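Local structure of short-chain dehydrogenase/reductase SDR (3GUY) at residues R52-A57 / V62-E67; A132-K137 / A170-G175; S156-L161 / V215-V220. The protein probably catalyses NAD(P)(H)-dependent oxidation or reduction of a substrate that is not established. The protein carries 2 engineered substitutions. One frame throughout, in Å; residues are numbered along the deposited sequence.

In the fold
All three contacts tie elements to the one parallel sheet of the Rossmann fold, strand order 3-2-1-4-5-6-7. Contact 1 sits at one edge of it, where strand 51-53 leads into helix 59-67; its polar arginine layer is partly exposed, its leucine-valine layer buried. Contact 2 lies on the other side of the chain's centre, with centres about 26 Å from contact 1, and is a mostly buried amide-on-ring packing. Contact 3 is partly buried and ionic. Contacts 2 and 3 touch: strands 167-174 and 214-222 are neighbours, both contacts use or border helix 141-160, and both meet the second subunit, while contact 3 also reaches the third.

Contact 1. Residues R52-A57 / V62-E67; sequences RARDLA and VEQLFE. Engineered in segment 52-57: R54 (natural residue Cys).
R52, R54 and L56 meet V62, Q64 and L65 in a two-layered strand-to-helix contact at an edge of the Rossmann sheet, where strand 51-53 turns through a short loop into helix 59-67. In the polar layer the two arginines take different oxygens of Q64. R54 NH2 gives a nearly straight bond to Q64 OE1, 3.1 Å and 172°; the oxygen lies in the guanidinium plane, but the donor stands well above the plane of the amide, the two planes being 50° apart. The same NH2 also bonds E61 O. R52 reaches further along the helix with its chain extended, CG opposite the backbone N (chi1 -167°), and its NH1 makes a weak 3.0 Å bond to Q64 O. A water accepts from R52 NH1 at 3.0 Å and donates to L65 O, bridging the arginine to the next carbonyl. R54, an engineered residue where the natural chain has cysteine, folds back at chi2 and chi3, and its NE is held in plane by A53 O at 3.1 Å. R52 CZ lies over the centre of the R54 guanidinium; the carbonyl oxygens along its rim probably ease the charge of the pair. The aliphatic part of R54 then passes L65 in the opposite direction, CD being 3.7 Å from L65 CB. L56, V62 and L65 form the apolar layer; L65 also touches Y29 and T31 of strand 28-32, and L56 touches S106 of helix 93-118. D55 OD1 accepts from A57 N, an Asx turn in the loop, and L56 O is bonded by N109 ND2. V62 CG2 lies 3.4 Å from L56 O and 3.6 Å from L56 CD2, while the same leucine methyl stays 4.1 Å from L65 CD2.

Contact 2. Residues A132-K137 / A170-G175; sequences AAQQPK and AVYPGG
Q134 OE1 is the polar atom that Y172 meets: it sits over the centre of the tyrosine ring, 3.5 Å from Y172 CZ. The whole amide of Q134 lies flat on that face, its plane only 13° from the ring's, so this is an amide stacked on an aromatic rather than a donor aimed at a pi cloud. Q134 NE2 covers the other part of the ring, 3.9 Å from Y172 CG, and Q134 CG adds a CH-pi contact, 4.2 Å from the centroid. The chain gets there because CG stands beside the backbone N (chi1 -63°) and the rest runs out extended, crossing the tyrosine at about a right angle. A133 comes from a different direction, its CB meeting the ring edge at 3.8 Å from Y172 CE1. The two residues thus hold the ring by face and edge, with no hydrogen bond between the segments. At its far end Y172 OH has a weak hydrogen bond with K151 NZ, and T219 of the neighbouring strand 214-222 packs on both Y172 and Q134. S130, whose OG bonds A132 N, together with Y143 and K147, which touch A132 and A133, matches the Ser and YxxxK positions of the family, consistent with the loop lying beside the active site; further along, K137 N bonds S156 OG of the second subunit. The contact joins the loop after strand 124-128 to strand 167-174, which runs into P173 and G174, a Pro-Gly step characteristic of the carboxy end of this strand in SDR Rossmann folds.

Contact 3. Residues S156-L161 / V215-V220; sequences SVRLEL and VSDITV
R158 and D217 form a salt bridge between helix 141-160 and strand 214-222, the last strand of the parallel Rossmann sheet. Both terminal nitrogens of the arginine converge on one oxygen: NH2 lies 2.9 Å from D217 OD1 and uses its syn lone pair, while NH1 meets OD1 at 3.1 Å from above the carboxylate plane. NH1 also has a weak, bent bond to S216 O, only 2.7 Å long but with an angle of 119°. Two further partners belong to this first shell: I168 O is the firm acceptor for NH1, and E155 OE1 takes NH2 in a second salt bridge. The acids D217 and E155 would be expected to stabilise the charged guanidinium. R158 spans the gap from the helix by an extended chain from CG to NE, CG standing beside the backbone N (chi1 -73°).

Next outward, A170 of strand 167-174 packs against both R158 and D217, and segment 215-220 pairs antiparallel with a strand of the third subunit, which carries the sheet across the interface, as in many tetrameric SDR enzymes. Within this frame the guanidinium and carboxylate stand nearly perpendicular, 81° apart, with D217 OD1 in the guanidinium plane and held by both NH1 and NH2.

Contact 1. Residues R52-A57 / V62-E67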
ATOM      1  N   ARG D  52       6.294 -29.392  21.590  1.00 34.81           N
ATOM      2  CA  ARG D  52       5.107 -29.397  22.434  1.00 34.25           C
ATOM      3  C   ARG D  52       3.897 -29.002  21.610  1.00 34.18           C
ATOM      4  O   ARG D  52       3.920 -27.973  20.937  1.00 33.37           O
ATOM      5  CB  ARG D  52       5.295 -28.410  23.559  1.00 34.30           C
ATOM      6  CG  ARG D  52       4.292 -28.551  24.655  1.00 34.22           C
ATOM      7  CD  ARG D  52       4.616 -27.611  25.739  1.00 36.49           C
ATOM      8  NE  ARG D  52       3.656 -27.691  26.836  1.00 36.98           N
ATOM      9  CZ  ARG D  52       3.596 -26.823  27.839  1.00 37.05           C
ATOM     10  NH1 ARG D  52       4.411 -25.775  27.895  1.00 35.83           N
ATOM     11  NH2 ARG D  52       2.690 -26.992  28.788  1.00 39.73           N
ATOM     12  N   ALA D  53       2.868 -29.835  21.645  1.00 33.78           N
ATOM     13  CA  ALA D  53       1.591 -29.524  21.009  1.00 34.07           C
ATOM     14  C   ALA D  53       0.961 -28.365  21.727  1.00 33.75           C
ATOM     15  O   ALA D  53       0.819 -28.412  22.956  1.00 33.97           O
ATOM     16  CB  ALA D  53       0.660 -30.741  21.070  1.00 34.38           C
ATOM     17  N   ARG D  54       0.567 -27.319  20.984  1.00 33.49           N
ATOM     18  CA  ARG D  54      -0.104 -26.172  21.564  1.00 32.98           C
ATOM     19  C   ARG D  54      -1.167 -25.631  20.605  1.00 33.30           C
ATOM     20  O   ARG D  54      -1.009 -25.721  19.391  1.00 31.48           O
ATOM     21  CB  ARG D  54       0.875 -25.035  21.849  1.00 33.56           C
ATOM     22  CG  ARG D  54       2.124 -25.359  22.671  1.00 34.99           C
ATOM     23  CD  ARG D  54       1.988 -25.025  24.109  1.00 35.00           C
ATOM     24  NE  ARG D  54       1.127 -25.981  24.790  1.00 36.57           N
ATOM     25  CZ  ARG D  54       0.600 -25.804  26.004  1.00 34.83           C
ATOM     26  NH1 ARG D  54      -0.144 -26.754  26.527  1.00 37.16           N
ATOM     27  NH2 ARG D  54       0.808 -24.690  26.693  1.00 35.72           N
ATOM     28  N   ASP D  55      -2.253 -25.119  21.180  1.00 32.78           N
ATOM     29  CA  ASP D  55      -3.223 -24.295  20.464  1.00 33.54           C
ATOM     30  C   ASP D  55      -2.836 -22.839  20.692  1.00 31.87           C
ATOM     31  O   ASP D  55      -3.097 -22.283  21.748  1.00 31.47           O
ATOM     32  CB  ASP D  55      -4.657 -24.552  20.988  1.00 34.34           C
ATOM     33  CG  ASP D  55      -5.727 -23.720  20.248  1.00 37.61           C
ATOM     34  OD1 ASP D  55      -5.388 -22.940  19.307  1.00 36.24           O
ATOM     35  OD2 ASP D  55      -6.921 -23.838  20.635  1.00 42.95           O
ATOM     36  N   LEU D  56      -2.215 -22.226  19.692  1.00 29.60           N
ATOM     37  CA  LEU D  56      -1.724 -20.856  19.811  1.00 29.61           C
ATOM     38  C   LEU D  56      -2.865 -19.816  19.928  1.00 30.05           C
ATOM     39  O   LEU D  56      -2.622 -18.668  20.288  1.00 30.17           O
ATOM     40  CB  LEU D  56      -0.827 -20.524  18.615  1.00 29.29           C
ATOM     41  CG  LEU D  56       0.407 -21.443  18.496  1.00 28.92           C
ATOM     42  CD1 LEU D  56       1.186 -21.147  17.229  1.00 29.76           C
ATOM     43  CD2 LEU D  56       1.313 -21.347  19.719  1.00 30.14           C
ATOM     44  N   ALA D  57      -4.094 -20.228  19.636  1.00 29.88           N
ATOM     45  CA  ALA D  57      -5.267 -19.342  19.800  1.00 31.87           C
ATOM     46  C   ALA D  57      -5.604 -19.128  21.268  1.00 31.82           C
ATOM     47  O   ALA D  57      -6.413 -18.307  21.596  1.00 32.50           O
ATOM     48  CB  ALA D  57      -6.495 -19.892  19.019  1.00 31.21           C
ATOM     49  N   VAL D  62       0.025 -20.326  25.032  1.00 33.69           N
ATOM     50  CA  VAL D  62       1.198 -19.619  24.496  1.00 33.17           C
ATOM     51  C   VAL D  62       2.136 -19.121  25.618  1.00 33.74           C
ATOM     52  O   VAL D  62       3.359 -19.188  25.506  1.00 33.55           O
ATOM     53  CB  VAL D  62       0.765 -18.470  23.551  1.00 32.48           C
ATOM     54  CG1 VAL D  62       1.915 -17.564  23.212  1.00 31.02           C
ATOM     55  CG2 VAL D  62       0.144 -19.078  22.291  1.00 30.37           C
ATOM     56  N   GLU D  63       1.550 -18.653  26.706  1.00 34.38           N
ATOM     57  CA  GLU D  63       2.310 -18.214  27.864  1.00 36.50           C
ATOM     58  C   GLU D  63       3.057 -19.419  28.472  1.00 36.02           C
ATOM     59  O   GLU D  63       4.216 -19.305  28.815  1.00 34.95           O
ATOM     60  CB  GLU D  63       1.359 -17.495  28.842  1.00 37.54           C
ATOM     61  CG  GLU D  63       1.821 -17.273  30.279  1.00 42.60           C
ATOM     62  CD  GLU D  63       0.620 -17.432  31.229  1.00 48.23           C
ATOM     63  OE1 GLU D  63      -0.235 -16.515  31.263  1.00 51.11           O
ATOM     64  OE2 GLU D  63       0.503 -18.502  31.879  1.00 49.95           O
ATOM     65  N   GLN D  64       2.417 -20.583  28.536  1.00 36.48           N
ATOM     66  CA  GLN D  64       3.101 -21.804  29.029  1.00 37.11           C
ATOM     67  C   GLN D  64       4.178 -22.324  28.084  1.00 37.15           C
ATOM     68  O   GLN D  64       5.152 -22.924  28.529  1.00 36.45           O
ATOM     69  CB  GLN D  64       2.117 -22.932  29.242  1.00 37.08           C
ATOM     70  CG  GLN D  64       1.178 -22.719  30.425  1.00 38.43           C
ATOM     71  CD  GLN D  64      -0.144 -23.420  30.214  1.00 41.05           C
ATOM     72  OE1 GLN D  64      -0.203 -24.503  29.609  1.00 38.16           O
ATOM     73  NE2 GLN D  64      -1.229 -22.787  30.682  1.00 45.20           N
ATOM     74  N   LEU D  65       3.978 -22.131  26.778  1.00 37.29           N
ATOM     75  CA  LEU D  65       4.945 -22.577  25.783  1.00 37.55           C
ATOM     76  C   LEU D  65       6.282 -21.922  26.098  1.00 37.50           C
ATOM     77  O   LEU D  65       7.275 -22.598  26.229  1.00 37.72           O
ATOM     78  CB  LEU D  65       4.463 -22.284  24.323  1.00 37.06           C
ATOM     79  CG  LEU D  65       5.455 -22.375  23.129  1.00 36.95           C
ATOM     80  CD1 LEU D  65       5.939 -23.814  22.813  1.00 34.02           C
ATOM     81  CD2 LEU D  65       4.827 -21.747  21.864  1.00 34.63           C
ATOM     82  N   PHE D  66       6.299 -20.613  26.274  1.00 38.51           N
ATOM     83  CA  PHE D  66       7.557 -19.927  26.464  1.00 39.67           C
ATOM     84  C   PHE D  66       8.116 -20.046  27.872  1.00 41.13           C
ATOM     85  O   PHE D  66       9.334 -19.993  28.041  1.00 40.54           O
ATOM     86  CB  PHE D  66       7.466 -18.483  26.008  1.00 39.97           C
ATOM     87  CG  PHE D  66       7.350 -18.370  24.524  1.00 39.43           C
ATOM     88  CD1 PHE D  66       8.455 -18.554  23.721  1.00 39.39           C
ATOM     89  CD2 PHE D  66       6.118 -18.191  23.927  1.00 41.29           C
ATOM     90  CE1 PHE D  66       8.335 -18.511  22.345  1.00 39.82           C
ATOM     91  CE2 PHE D  66       6.001 -18.138  22.558  1.00 41.10           C
ATOM     92  CZ  PHE D  66       7.110 -18.307  21.773  1.00 40.74           C
ATOM     93  N   GLU D  67       7.236 -20.219  28.855  1.00 42.23           N
ATOM     94  CA  GLU D  67       7.663 -20.356  30.246  1.00 43.53           C
ATOM     95  C   GLU D  67       8.550 -21.597  30.406  1.00 43.56           C
ATOM     96  O   GLU D  67       9.546 -21.572  31.111  1.00 43.82           O
ATOM     97  CB  GLU D  67       6.446 -20.481  31.167  1.00 43.52           C
ATOM     98  CG  GLU D  67       6.779 -20.430  32.658  1.00 45.63           C
ATOM     99  CD  GLU D  67       7.314 -19.072  33.107  1.00 48.39           C
ATOM    100  OE1 GLU D  67       6.803 -18.036  32.630  1.00 49.06           O
ATOM    101  OE2 GLU D  67       8.241 -19.047  33.952  1.00 51.86           O
TER
HETATM  102  O   HOH W   1       6.956 -25.616  26.286  1.00 30.21           O

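Contact 2. Residues A132-K137 / A170-G175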
ATOM      1  N   ALA D 132      -1.071 -12.839   0.140  1.00 21.12           N
ATOM      2  CA  ALA D 132      -2.441 -12.344   0.420  1.00 21.67           C
ATOM      3  C   ALA D 132      -2.474 -11.166   1.434  1.00 20.74           C
ATOM      4  O   ALA D 132      -3.490 -10.508   1.571  1.00 20.67           O
ATOM      5  CB  ALA D 132      -3.339 -13.484   0.899  1.00 20.09           C
ATOM      6  N   ALA D 133      -1.379 -10.941   2.167  1.00 21.61           N
ATOM      7  CA  ALA D 133      -1.230  -9.825   3.103  1.00 20.95           C
ATOM      8  C   ALA D 133      -1.010  -8.510   2.398  1.00 21.59           C
ATOM      9  O   ALA D 133      -1.192  -7.462   2.969  1.00 20.35           O
ATOM     10  CB  ALA D 133      -0.021 -10.112   4.118  1.00 21.60           C
ATOM     11  N   GLN D 134      -0.634  -8.558   1.134  1.00 22.07           N
ATOM     12  CA  GLN D 134      -0.214  -7.372   0.416  1.00 24.31           C
ATOM     13  C   GLN D 134      -1.120  -6.959  -0.747  1.00 24.16           C
ATOM     14  O   GLN D 134      -0.876  -5.949  -1.325  1.00 23.52           O
ATOM     15  CB  GLN D 134       1.224  -7.605  -0.096  1.00 25.28           C
ATOM     16  CG  GLN D 134       2.170  -7.776   1.111  1.00 30.12           C
ATOM     17  CD  GLN D 134       3.594  -7.692   0.769  1.00 31.95           C
ATOM     18  OE1 GLN D 134       4.336  -6.997   1.438  1.00 38.41           O
ATOM     19  NE2 GLN D 134       4.015  -8.438  -0.254  1.00 37.39           N
ATOM     20  N   GLN D 135      -2.141  -7.743  -1.073  1.00 24.99           N
ATOM     21  CA  GLN D 135      -3.105  -7.407  -2.136  1.00 25.86           C
ATOM     22  C   GLN D 135      -4.446  -8.017  -1.786  1.00 24.72           C
ATOM     23  O   GLN D 135      -4.513  -8.993  -1.061  1.00 24.91           O
ATOM     24  CB  GLN D 135      -2.772  -8.059  -3.486  1.00 26.95           C
ATOM     25  CG  GLN D 135      -1.330  -8.142  -3.903  1.00 34.21           C
ATOM     26  CD  GLN D 135      -1.055  -9.520  -4.510  1.00 39.80           C
ATOM     27  OE1 GLN D 135      -1.729  -9.931  -5.464  1.00 42.26           O
ATOM     28  NE2 GLN D 135      -0.113 -10.252  -3.922  1.00 37.73           N
ATOM     29  N   PRO D 136      -5.515  -7.506  -2.400  1.00 24.01           N
ATOM     30  CA  PRO D 136      -6.789  -8.148  -2.220  1.00 22.72           C
ATOM     31  C   PRO D 136      -6.948  -9.266  -3.246  1.00 22.86           C
ATOM     32  O   PRO D 136      -6.297  -9.242  -4.282  1.00 22.27           O
ATOM     33  CB  PRO D 136      -7.779  -7.018  -2.467  1.00 22.23           C
ATOM     34  CG  PRO D 136      -7.025  -6.087  -3.410  1.00 24.47           C
ATOM     35  CD  PRO D 136      -5.614  -6.188  -3.066  1.00 22.30           C
ATOM     36  N   LYS D 137      -7.762 -10.253  -2.936  1.00 21.74           N
ATOM     37  CA  LYS D 137      -8.028 -11.355  -3.865  1.00 23.22           C
ATOM     38  C   LYS D 137      -9.490 -11.794  -3.807  1.00 23.03           C
ATOM     39  O   LYS D 137     -10.031 -12.085  -2.722  1.00 22.70           O
ATOM     40  CB  LYS D 137      -7.097 -12.513  -3.528  1.00 23.79           C
ATOM     41  CG  LYS D 137      -5.607 -12.212  -3.835  1.00 28.66           C
ATOM     42  CD  LYS D 137      -4.619 -12.973  -2.957  1.00 35.64           C
ATOM     43  CE  LYS D 137      -3.178 -13.025  -3.605  1.00 38.37           C
ATOM     44  NZ  LYS D 137      -2.252 -13.960  -2.875  1.00 36.75           N
ATOM     45  N   ALA D 170       9.737  -9.978   8.025  1.00 20.85           N
ATOM     46  CA  ALA D 170       8.435 -10.269   7.393  1.00 19.66           C
ATOM     47  C   ALA D 170       8.677 -11.120   6.172  1.00 19.01           C
ATOM     48  O   ALA D 170       9.495 -10.801   5.340  1.00 20.16           O
ATOM     49  CB  ALA D 170       7.695  -8.970   7.016  1.00 19.51           C
ATOM     50  N   VAL D 171       7.979 -12.227   6.075  1.00 18.77           N
ATOM     51  CA  VAL D 171       8.134 -13.136   4.962  1.00 19.49           C
ATOM     52  C   VAL D 171       6.759 -13.356   4.352  1.00 20.52           C
ATOM     53  O   VAL D 171       5.798 -13.606   5.095  1.00 18.91           O
ATOM     54  CB  VAL D 171       8.675 -14.508   5.438  1.00 19.13           C
ATOM     55  CG1 VAL D 171       8.905 -15.399   4.250  1.00 20.24           C
ATOM     56  CG2 VAL D 171       9.952 -14.323   6.353  1.00 18.78           C
ATOM     57  N   TYR D 172       6.684 -13.259   3.013  1.00 20.96           N
ATOM     58  CA  TYR D 172       5.433 -13.348   2.259  1.00 20.53           C
ATOM     59  C   TYR D 172       5.548 -14.378   1.157  1.00 22.00           C
ATOM     60  O   TYR D 172       6.004 -14.059   0.053  1.00 23.40           O
ATOM     61  CB  TYR D 172       5.044 -12.002   1.629  1.00 21.81           C
ATOM     62  CG  TYR D 172       4.979 -10.841   2.598  1.00 19.87           C
ATOM     63  CD1 TYR D 172       3.814 -10.549   3.303  1.00 18.70           C
ATOM     64  CD2 TYR D 172       6.094 -10.068   2.849  1.00 21.95           C
ATOM     65  CE1 TYR D 172       3.750  -9.483   4.193  1.00 21.03           C
ATOM     66  CE2 TYR D 172       6.047  -8.979   3.768  1.00 22.96           C
ATOM     67  CZ  TYR D 172       4.863  -8.691   4.410  1.00 22.59           C
ATOM     68  OH  TYR D 172       4.849  -7.658   5.318  1.00 21.27           O
ATOM     69  N   PRO D 173       5.196 -15.631   1.457  1.00 22.50           N
ATOM     70  CA  PRO D 173       5.197 -16.630   0.421  1.00 23.18           C
ATOM     71  C   PRO D 173       3.935 -16.599  -0.413  1.00 24.58           C
ATOM     72  O   PRO D 173       2.839 -16.320   0.105  1.00 22.25           O
ATOM     73  CB  PRO D 173       5.270 -17.950   1.175  1.00 23.39           C
ATOM     74  CG  PRO D 173       5.161 -17.637   2.591  1.00 24.57           C
ATOM     75  CD  PRO D 173       5.150 -16.198   2.817  1.00 22.06           C
ATOM     76  N   GLY D 174       4.080 -16.969  -1.679  1.00 26.13           N
ATOM     77  CA  GLY D 174       2.921 -17.124  -2.567  1.00 28.49           C
ATOM     78  C   GLY D 174       3.133 -18.342  -3.428  1.00 30.34           C
ATOM     79  O   GLY D 174       4.258 -18.652  -3.799  1.00 30.54           O
ATOM     80  N   GLY D 175       2.043 -19.001  -3.788  1.00 32.90           N
ATOM     81  CA  GLY D 175       2.099 -20.157  -4.689  1.00 35.18           C
ATOM     82  C   GLY D 175       2.501 -21.459  -4.009  1.00 36.64           C
ATOM     83  O   GLY D 175       3.011 -22.377  -4.655  1.00 37.48           O
TER

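Contact 3. Residues S156-L161 / V215-V220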
ATOM      1  N   SER D 156       3.131  -2.120  13.097  1.00 17.99           N
ATOM      2  CA  SER D 156       2.952  -1.346  14.288  1.00 19.03           C
ATOM      3  C   SER D 156       3.946  -1.708  15.390  1.00 18.86           C
ATOM      4  O   SER D 156       4.520  -0.790  16.015  1.00 19.85           O
ATOM      5  CB  SER D 156       1.517  -1.526  14.782  1.00 17.92           C
ATOM      6  OG  SER D 156       0.587  -1.056  13.789  1.00 18.82           O
ATOM      7  N   VAL D 157       4.084  -2.999  15.644  1.00 19.94           N
ATOM      8  CA  VAL D 157       4.983  -3.515  16.713  1.00 21.35           C
ATOM      9  C   VAL D 157       6.443  -3.139  16.287  1.00 23.08           C
ATOM     10  O   VAL D 157       7.247  -2.656  17.126  1.00 21.58           O
ATOM     11  CB  VAL D 157       4.749  -5.015  17.033  1.00 22.17           C
ATOM     12  CG1 VAL D 157       5.743  -5.549  18.101  1.00 25.09           C
ATOM     13  CG2 VAL D 157       3.297  -5.309  17.480  1.00 21.51           C
ATOM     14  N   ARG D 158       6.765  -3.204  14.978  1.00 22.43           N
ATOM     15  CA  ARG D 158       8.087  -2.710  14.536  1.00 22.64           C
ATOM     16  C   ARG D 158       8.353  -1.294  15.014  1.00 23.17           C
ATOM     17  O   ARG D 158       9.455  -1.008  15.476  1.00 23.67           O
ATOM     18  CB  ARG D 158       8.282  -2.765  13.011  1.00 20.79           C
ATOM     19  CG  ARG D 158       8.477  -4.131  12.497  1.00 24.62           C
ATOM     20  CD  ARG D 158       8.487  -4.071  10.968  1.00 26.42           C
ATOM     21  NE  ARG D 158       9.222  -5.188  10.434  1.00 23.30           N
ATOM     22  CZ  ARG D 158       9.233  -5.541   9.152  1.00 24.98           C
ATOM     23  NH1 ARG D 158      10.014  -6.526   8.736  1.00 20.37           N
ATOM     24  NH2 ARG D 158       8.491  -4.882   8.273  1.00 25.67           N
ATOM     25  N   LEU D 159       7.373  -0.405  14.913  1.00 24.64           N
ATOM     26  CA  LEU D 159       7.534   0.964  15.425  1.00 25.04           C
ATOM     27  C   LEU D 159       7.761   0.979  16.964  1.00 25.76           C
ATOM     28  O   LEU D 159       8.572   1.731  17.427  1.00 25.03           O
ATOM     29  CB  LEU D 159       6.350   1.897  15.053  1.00 25.13           C
ATOM     30  CG  LEU D 159       6.031   2.135  13.575  1.00 25.52           C
ATOM     31  CD1 LEU D 159       4.659   2.843  13.421  1.00 22.57           C
ATOM     32  CD2 LEU D 159       7.151   2.929  12.914  1.00 25.69           C
ATOM     33  N   GLU D 160       7.081   0.116  17.722  1.00 26.81           N
ATOM     34  CA  GLU D 160       7.247   0.042  19.208  1.00 27.77           C
ATOM     35  C   GLU D 160       8.608  -0.553  19.572  1.00 29.19           C
ATOM     36  O   GLU D 160       9.108  -0.410  20.699  1.00 29.04           O
ATOM     37  CB  GLU D 160       6.142  -0.816  19.834  1.00 28.16           C
ATOM     38  CG  GLU D 160       4.694  -0.280  19.600  1.00 26.03           C
ATOM     39  CD  GLU D 160       3.566  -1.190  20.173  1.00 26.93           C
ATOM     40  OE1 GLU D 160       3.852  -2.261  20.775  1.00 27.62           O
ATOM     41  OE2 GLU D 160       2.351  -0.840  20.004  1.00 25.15           O
ATOM     42  N   LEU D 161       9.221  -1.234  18.612  1.00 29.38           N
ATOM     43  CA  LEU D 161      10.509  -1.856  18.817  1.00 29.86           C
ATOM     44  C   LEU D 161      11.678  -1.015  18.325  1.00 30.96           C
ATOM     45  O   LEU D 161      12.826  -1.467  18.371  1.00 30.67           O
ATOM     46  CB  LEU D 161      10.539  -3.232  18.184  1.00 29.15           C
ATOM     47  CG  LEU D 161       9.715  -4.357  18.816  1.00 28.19           C
ATOM     48  CD1 LEU D 161       9.757  -5.568  17.906  1.00 23.57           C
ATOM     49  CD2 LEU D 161      10.210  -4.764  20.214  1.00 23.74           C
ATOM     50  N   VAL D 215      18.044  -8.915   5.894  1.00 22.24           N
ATOM     51  CA  VAL D 215      16.836  -8.925   5.059  1.00 22.24           C
ATOM     52  C   VAL D 215      15.679  -8.758   6.047  1.00 21.77           C
ATOM     53  O   VAL D 215      15.394  -9.684   6.829  1.00 20.34           O
ATOM     54  CB  VAL D 215      16.667 -10.224   4.314  1.00 22.72           C
ATOM     55  CG1 VAL D 215      15.218 -10.331   3.729  1.00 22.62           C
ATOM     56  CG2 VAL D 215      17.809 -10.366   3.240  1.00 24.88           C
ATOM     57  N   SER D 216      15.030  -7.601   5.983  1.00 23.34           N
ATOM     58  CA  SER D 216      13.874  -7.280   6.860  1.00 22.41           C
ATOM     59  C   SER D 216      12.535  -7.760   6.301  1.00 22.23           C
ATOM     60  O   SER D 216      11.589  -7.975   7.030  1.00 21.33           O
ATOM     61  CB  SER D 216      13.839  -5.781   7.160  1.00 22.82           C
ATOM     62  OG  SER D 216      13.810  -4.962   6.004  1.00 23.33           O
ATOM     63  N   ASP D 217      12.454  -7.936   4.994  1.00 21.29           N
ATOM     64  CA  ASP D 217      11.205  -8.291   4.327  1.00 20.55           C
ATOM     65  C   ASP D 217      11.559  -9.073   3.082  1.00 19.84           C
ATOM     66  O   ASP D 217      12.387  -8.636   2.298  1.00 19.58           O
ATOM     67  CB  ASP D 217      10.385  -7.017   3.936  1.00 20.50           C
ATOM     68  CG  ASP D 217      10.143  -6.030   5.118  1.00 25.01           C
ATOM     69  OD1 ASP D 217       9.067  -6.182   5.780  1.00 27.06           O
ATOM     70  OD2 ASP D 217      10.986  -5.103   5.417  1.00 24.79           O
ATOM     71  N   ILE D 218      10.930 -10.216   2.885  1.00 20.46           N
ATOM     72  CA  ILE D 218      11.169 -11.007   1.728  1.00 20.68           C
ATOM     73  C   ILE D 218       9.875 -11.645   1.172  1.00 20.23           C
ATOM     74  O   ILE D 218       8.975 -12.092   1.925  1.00 20.72           O
ATOM     75  CB  ILE D 218      12.274 -12.081   2.029  1.00 21.67           C
ATOM     76  CG1 ILE D 218      12.775 -12.712   0.732  1.00 24.54           C
ATOM     77  CG2 ILE D 218      11.774 -13.105   2.997  1.00 21.82           C
ATOM     78  CD1 ILE D 218      14.056 -13.631   0.898  1.00 23.74           C
ATOM     79  N   THR D 219       9.747 -11.618  -0.154  1.00 18.25           N
ATOM     80  CA  THR D 219       8.634 -12.234  -0.839  1.00 18.91           C
ATOM     81  C   THR D 219       9.202 -13.349  -1.744  1.00 20.46           C
ATOM     82  O   THR D 219      10.172 -13.175  -2.464  1.00 21.23           O
ATOM     83  CB  THR D 219       7.810 -11.221  -1.696  1.00 19.04           C
ATOM     84  OG1 THR D 219       7.307 -10.220  -0.873  1.00 18.98           O
ATOM     85  CG2 THR D 219       6.599 -11.899  -2.412  1.00 17.58           C
ATOM     86  N   VAL D 220       8.573 -14.489  -1.724  1.00 22.67           N
ATOM     87  CA  VAL D 220       9.056 -15.624  -2.490  1.00 24.57           C
ATOM     88  C   VAL D 220       7.814 -16.100  -3.214  1.00 26.46           C
ATOM     89  O   VAL D 220       6.744 -16.136  -2.618  1.00 26.22           O
ATOM     90  CB  VAL D 220       9.731 -16.654  -1.512  1.00 23.76           C
ATOM     91  CG1 VAL D 220      10.293 -17.788  -2.212  1.00 27.71           C
ATOM     92  CG2 VAL D 220      10.909 -16.000  -0.778  1.00 26.13           C
TER